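Local coordinates for protein putative immunoglobulin A1 protease (Bacteroides ovatus, PDB 3N6Z) that is of unproven function but may be a protease that cleaves immunoglobulin A1, built as a parallel beta-solenoid of stacked coils, at residues A[226-237]-A[258-269]. Residues are numbered along the deposited sequence; the frame is centred on the assembly and turned at random. Where two conformers were deposited one is given.
With SO4 (sulfate ion), chain C.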
loop_
_atom_site.group_PDB
_atom_site.type_symbol
_atom_site.label_atom_id
_atom_site.label_comp_id
_atom_site.label_asym_id
_atom_site.label_seq_id
_atom_site.Cartn_x
_atom_site.Cartn_y
_atom_site.Cartn_z
ATOM N N ARG A 226 0.527 -8.263 -4.862
ATOM C CA ARG A 226 1.316 -9.470 -4.958
ATOM C C ARG A 226 2.219 -9.589 -3.730
ATOM O O ARG A 226 2.697 -8.584 -3.218
ATOM C CB ARG A 226 2.136 -9.385 -6.258
ATOM C CG ARG A 226 3.075 -10.535 -6.556
ATOM C CD ARG A 226 3.914 -10.175 -7.772
ATOM N NE ARG A 226 4.836 -11.262 -8.098
ATOM C CZ ARG A 226 5.918 -11.118 -8.854
ATOM N NH1 ARG A 226 6.175 -9.958 -9.453
ATOM N NH2 ARG A 226 6.733 -12.164 -9.028
ATOM N N LYS A 227 2.482 -10.816 -3.318
ATOM C CA LYS A 227 3.431 -11.154 -2.260
ATOM C C LYS A 227 4.531 -12.054 -2.806
ATOM O O LYS A 227 4.235 -13.113 -3.386
ATOM C CB LYS A 227 2.690 -11.884 -1.134
ATOM C CG LYS A 227 3.589 -12.378 -0.014
ATOM C CD LYS A 227 4.260 -11.253 0.779
ATOM C CE LYS A 227 5.093 -11.752 1.963
ATOM N NZ LYS A 227 6.172 -12.707 1.593
ATOM N N VAL A 228 5.774 -11.649 -2.564
ATOM C CA VAL A 228 6.955 -12.409 -2.937
ATOM C C VAL A 228 7.790 -12.780 -1.721
ATOM O O VAL A 228 7.722 -12.108 -0.678
ATOM C CB VAL A 228 7.815 -11.681 -4.000
ATOM C CG1 VAL A 228 6.949 -11.396 -5.257
ATOM C CG2 VAL A 228 8.473 -10.425 -3.459
ATOM N N GLY A 229 8.576 -13.843 -1.868
ATOM C CA GLY A 229 9.408 -14.356 -0.805
ATOM C C GLY A 229 8.671 -15.052 0.341
ATOM O O GLY A 229 7.437 -15.006 0.467
ATOM N N VAL A 230 9.465 -15.695 1.202
ATOM C CA VAL A 230 9.000 -16.340 2.408
ATOM C C VAL A 230 9.198 -15.384 3.582
ATOM O O VAL A 230 10.290 -14.819 3.749
ATOM C CB VAL A 230 9.729 -17.714 2.639
ATOM C CG1 VAL A 230 9.416 -18.289 3.997
ATOM C CG2 VAL A 230 9.313 -18.708 1.553
ATOM N N GLY A 231 8.152 -15.262 4.396
ATOM C CA GLY A 231 8.122 -14.342 5.531
ATOM C C GLY A 231 7.453 -13.029 5.125
ATOM O O GLY A 231 7.541 -12.602 3.976
ATOM N N GLY A 232 6.805 -12.365 6.083
ATOM C CA GLY A 232 6.115 -11.088 5.885
ATOM C C GLY A 232 4.646 -11.225 6.085
ATOM O O GLY A 232 4.076 -12.327 5.987
ATOM N N PHE A 233 4.001 -10.107 6.362
ATOM C CA PHE A 233 2.595 -10.159 6.779
ATOM C C PHE A 233 1.838 -8.874 6.524
ATOM O O PHE A 233 2.440 -7.812 6.332
ATOM C CB PHE A 233 2.473 -10.602 8.269
ATOM C CG PHE A 233 3.058 -9.631 9.260
ATOM C CD1 PHE A 233 2.281 -8.600 9.785
ATOM C CD2 PHE A 233 4.379 -9.745 9.698
ATOM C CE1 PHE A 233 2.819 -7.700 10.725
ATOM C CE2 PHE A 233 4.916 -8.824 10.608
ATOM C CZ PHE A 233 4.141 -7.852 11.142
ATOM N N ILE A 234 0.524 -9.010 6.598
ATOM C CA ILE A 234 -0.419 -7.904 6.609
ATOM C C ILE A 234 -1.268 -8.099 7.873
ATOM O O ILE A 234 -1.833 -9.187 8.080
ATOM C CB ILE A 234 -1.305 -7.863 5.350
ATOM C CG1 ILE A 234 -0.429 -7.591 4.107
ATOM C CG2 ILE A 234 -2.450 -6.837 5.495
ATOM C CD1 ILE A 234 -1.140 -7.790 2.750
ATOM N N GLU A 235 -1.398 -7.050 8.688
ATOM C CA GLU A 235 -2.092 -7.106 9.975
ATOM C C GLU A 235 -2.909 -5.830 10.185
ATOM O O GLU A 235 -2.407 -4.757 9.917
ATOM C CB GLU A 235 -0.992 -7.254 11.046
ATOM C CG GLU A 235 -1.362 -7.324 12.442
ATOM C CD GLU A 235 -0.196 -7.943 13.211
ATOM O OE1 GLU A 235 0.760 -7.225 13.508
ATOM O OE2 GLU A 235 -0.210 -9.174 13.417
ATOM N N ASN A 236 -4.114 -5.948 10.721
ATOM C CA ASN A 236 -4.925 -4.798 11.074
ATOM C C ASN A 236 -5.129 -3.862 9.890
ATOM O O ASN A 236 -4.970 -2.651 9.980
ATOM C CB ASN A 236 -4.371 -4.071 12.295
ATOM C CG ASN A 236 -4.029 -5.011 13.476
ATOM O OD1 ASN A 236 -3.039 -4.807 14.140
ATOM N ND2 ASN A 236 -4.837 -6.007 13.723
ATOM N N CYS A 237 -5.485 -4.443 8.752
ATOM C CA CYS A 237 -5.776 -3.648 7.552
ATOM C C CYS A 237 -7.153 -3.936 7.015
ATOM O O CYS A 237 -7.662 -5.046 7.135
ATOM C CB CYS A 237 -4.774 -3.908 6.429
ATOM S SG CYS A 237 -3.081 -3.379 6.804
ATOM N N ASP A 258 2.922 -15.524 -4.598
ATOM C CA ASP A 258 3.721 -16.280 -5.579
ATOM C C ASP A 258 3.913 -17.737 -5.134
ATOM O O ASP A 258 3.985 -18.042 -3.950
ATOM C CB ASP A 258 5.099 -15.647 -5.743
ATOM C CG ASP A 258 5.132 -14.536 -6.760
ATOM O OD1 ASP A 258 4.059 -13.979 -7.101
ATOM O OD2 ASP A 258 6.268 -14.218 -7.245
ATOM N N LYS A 259 4.075 -18.618 -6.124
ATOM C CA LYS A 259 4.459 -19.994 -5.837
ATOM C C LYS A 259 5.735 -20.037 -5.015
ATOM O O LYS A 259 6.633 -19.200 -5.189
ATOM C CB LYS A 259 4.668 -20.806 -7.118
ATOM C CG LYS A 259 3.421 -20.937 -7.996
ATOM C CD LYS A 259 2.310 -21.729 -7.322
ATOM C CE LYS A 259 1.133 -21.944 -8.267
ATOM N NZ LYS A 259 1.419 -22.928 -9.338
ATOM N N SER A 260 5.774 -20.970 -4.078
ATOM C CA SER A 260 6.919 -21.189 -3.181
ATOM C C SER A 260 7.150 -20.059 -2.190
ATOM O O SER A 260 8.192 -20.033 -1.510
ATOM C CB SER A 260 8.207 -21.474 -3.961
ATOM O OG SER A 260 8.014 -22.607 -4.771
ATOM N N CYS A 261 6.137 -19.189 -2.032
ATOM C CA CYS A 261 6.222 -18.044 -1.126
ATOM C C CYS A 261 5.126 -18.156 -0.083
ATOM O O CYS A 261 4.354 -19.123 -0.071
ATOM C CB CYS A 261 6.128 -16.742 -1.927
ATOM S SG CYS A 261 7.470 -16.572 -3.112
ATOM N N ASP A 262 5.042 -17.197 0.827
ATOM C CA ASP A 262 4.006 -17.268 1.847
ATOM C C ASP A 262 3.651 -15.861 2.328
ATOM O O ASP A 262 4.248 -14.849 1.917
ATOM C CB ASP A 262 4.403 -18.230 3.002
ATOM C CG ASP A 262 5.458 -17.704 3.938
ATOM O OD1 ASP A 262 5.818 -16.510 3.897
ATOM O OD2 ASP A 262 5.945 -18.539 4.746
ATOM N N ILE A 263 2.650 -15.814 3.196
ATOM C CA ILE A 263 2.247 -14.619 3.922
ATOM C C ILE A 263 1.456 -15.053 5.130
ATOM O O ILE A 263 0.852 -16.120 5.131
ATOM C CB ILE A 263 1.322 -13.672 3.035
ATOM C CG1 ILE A 263 1.347 -12.224 3.558
ATOM C CG2 ILE A 263 -0.103 -14.217 2.832
ATOM C CD1 ILE A 263 0.684 -11.193 2.621
ATOM N N ALA A 264 1.395 -14.176 6.122
ATOM C CA ALA A 264 0.360 -14.229 7.167
ATOM C C ALA A 264 -0.517 -12.989 6.981
ATOM O O ALA A 264 -0.008 -11.895 6.785
ATOM C CB ALA A 264 0.979 -14.269 8.600
ATOM N N ILE A 265 -1.819 -13.197 7.032
ATOM C CA ILE A 265 -2.787 -12.094 7.066
ATOM C C ILE A 265 -3.630 -12.338 8.317
ATOM O O ILE A 265 -4.299 -13.376 8.456
ATOM C CB ILE A 265 -3.683 -11.953 5.816
ATOM C CG1 ILE A 265 -2.837 -11.869 4.540
ATOM C CG2 ILE A 265 -4.600 -10.711 5.953
ATOM C CD1 ILE A 265 -3.629 -11.740 3.274
ATOM N N LYS A 266 -3.598 -11.352 9.216
ATOM C CA LYS A 266 -4.227 -11.462 10.526
ATOM C C LYS A 266 -5.021 -10.206 10.814
ATOM O O LYS A 266 -4.569 -9.104 10.524
ATOM C CB LYS A 266 -3.176 -11.639 11.630
ATOM C CG LYS A 266 -2.262 -12.874 11.416
ATOM C CD LYS A 266 -1.221 -13.037 12.567
ATOM C CE LYS A 266 -0.101 -14.029 12.204
ATOM N NZ LYS A 266 1.092 -14.018 13.126
ATOM N N ASN A 267 -6.180 -10.369 11.429
ATOM C CA ASN A 267 -6.985 -9.249 11.897
ATOM C C ASN A 267 -7.162 -8.214 10.799
ATOM O O ASN A 267 -6.742 -7.070 10.920
ATOM C CB ASN A 267 -6.361 -8.616 13.146
ATOM C CG ASN A 267 -6.273 -9.585 14.279
ATOM O OD1 ASN A 267 -5.162 -9.902 14.801
ATOM N ND2 ASN A 267 -7.393 -10.066 14.689
ATOM N N SER A 268 -7.782 -8.641 9.716
ATOM C CA SER A 268 -7.985 -7.834 8.519
ATOM C C SER A 268 -9.359 -8.046 7.946
ATOM O O SER A 268 -10.054 -9.033 8.260
ATOM C CB SER A 268 -6.865 -8.108 7.506
ATOM O OG SER A 268 -5.582 -7.667 8.045
ATOM N N ALA A 269 -9.800 -7.108 7.111
ATOM C CA ALA A 269 -11.158 -7.179 6.581
ATOM C C ALA A 269 -11.272 -6.639 5.151
ATOM O O ALA A 269 -10.669 -5.605 4.795
ATOM C CB ALA A 269 -12.133 -6.388 7.484
HETATM S S SO4 C . 9.538 -11.041 -11.081
HETATM O O1 SO4 C . 10.759 -10.246 -11.213
HETATM O O2 SO4 C . 9.415 -12.000 -12.173
HETATM O O3 SO4 C . 9.582 -11.770 -9.819
HETATM O O4 SO4 C . 8.415 -10.122 -11.135
HETATM O O HOH W 1 4.753 -15.069 6.038
HETATM O O HOH W 2 1.935 -10.707 12.852
HETATM O O HOH W 3 -3.122 -7.620 15.554
#
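Lys227 lays its aliphatic chain across Ile263, CG 4.0 Å from Ile263 CB, where two successive coils of a parallel beta-solenoid stack. CG stands anti to the backbone N (chi1 176°), and bends at chi2 and chi4 curl the ammonium into the loop 228-232. There NZ donates to Asp262 O at 2.9 Å, nearly in line with that C=O, and to Val228 O and Gly231 O, approaching both from above their carbonyl planes. An alanine here would probably leave these three carbonyls without their shared donor and the loop freer to shift against Asp262. The Asp262 carboxylate grips the same loop from the other coil, OD1 taking Gly231 N at 2.7 Å and a water that also bonds Gly232 O.

Beyond the loop, strands 233-235 and 263-266 run parallel, their axes 4.7 Å apart at closest approach, in register, Phe233 beside Ala264, Ile234 beside Ile265 and Glu235 beside Lys266. Ile234 CD1 meets Ile263 CD1 at 3.9 Å on the buried side, beside Leu190. At the corner, Asn236 sits alongside Asn267, their amide planes 28° apart and bridged by a water, while Lys202 and Asn298 take their other polar ends.

At the opposite end, Arg226 forms a side-on salt bridge with Asp258, NE to OD1 and NH2 to OD2, guanidinium and carboxylate planes 33° apart; its NH1 donates to O4 of a sulfate, probably from the crystallisation liquor, at 2.8 Å.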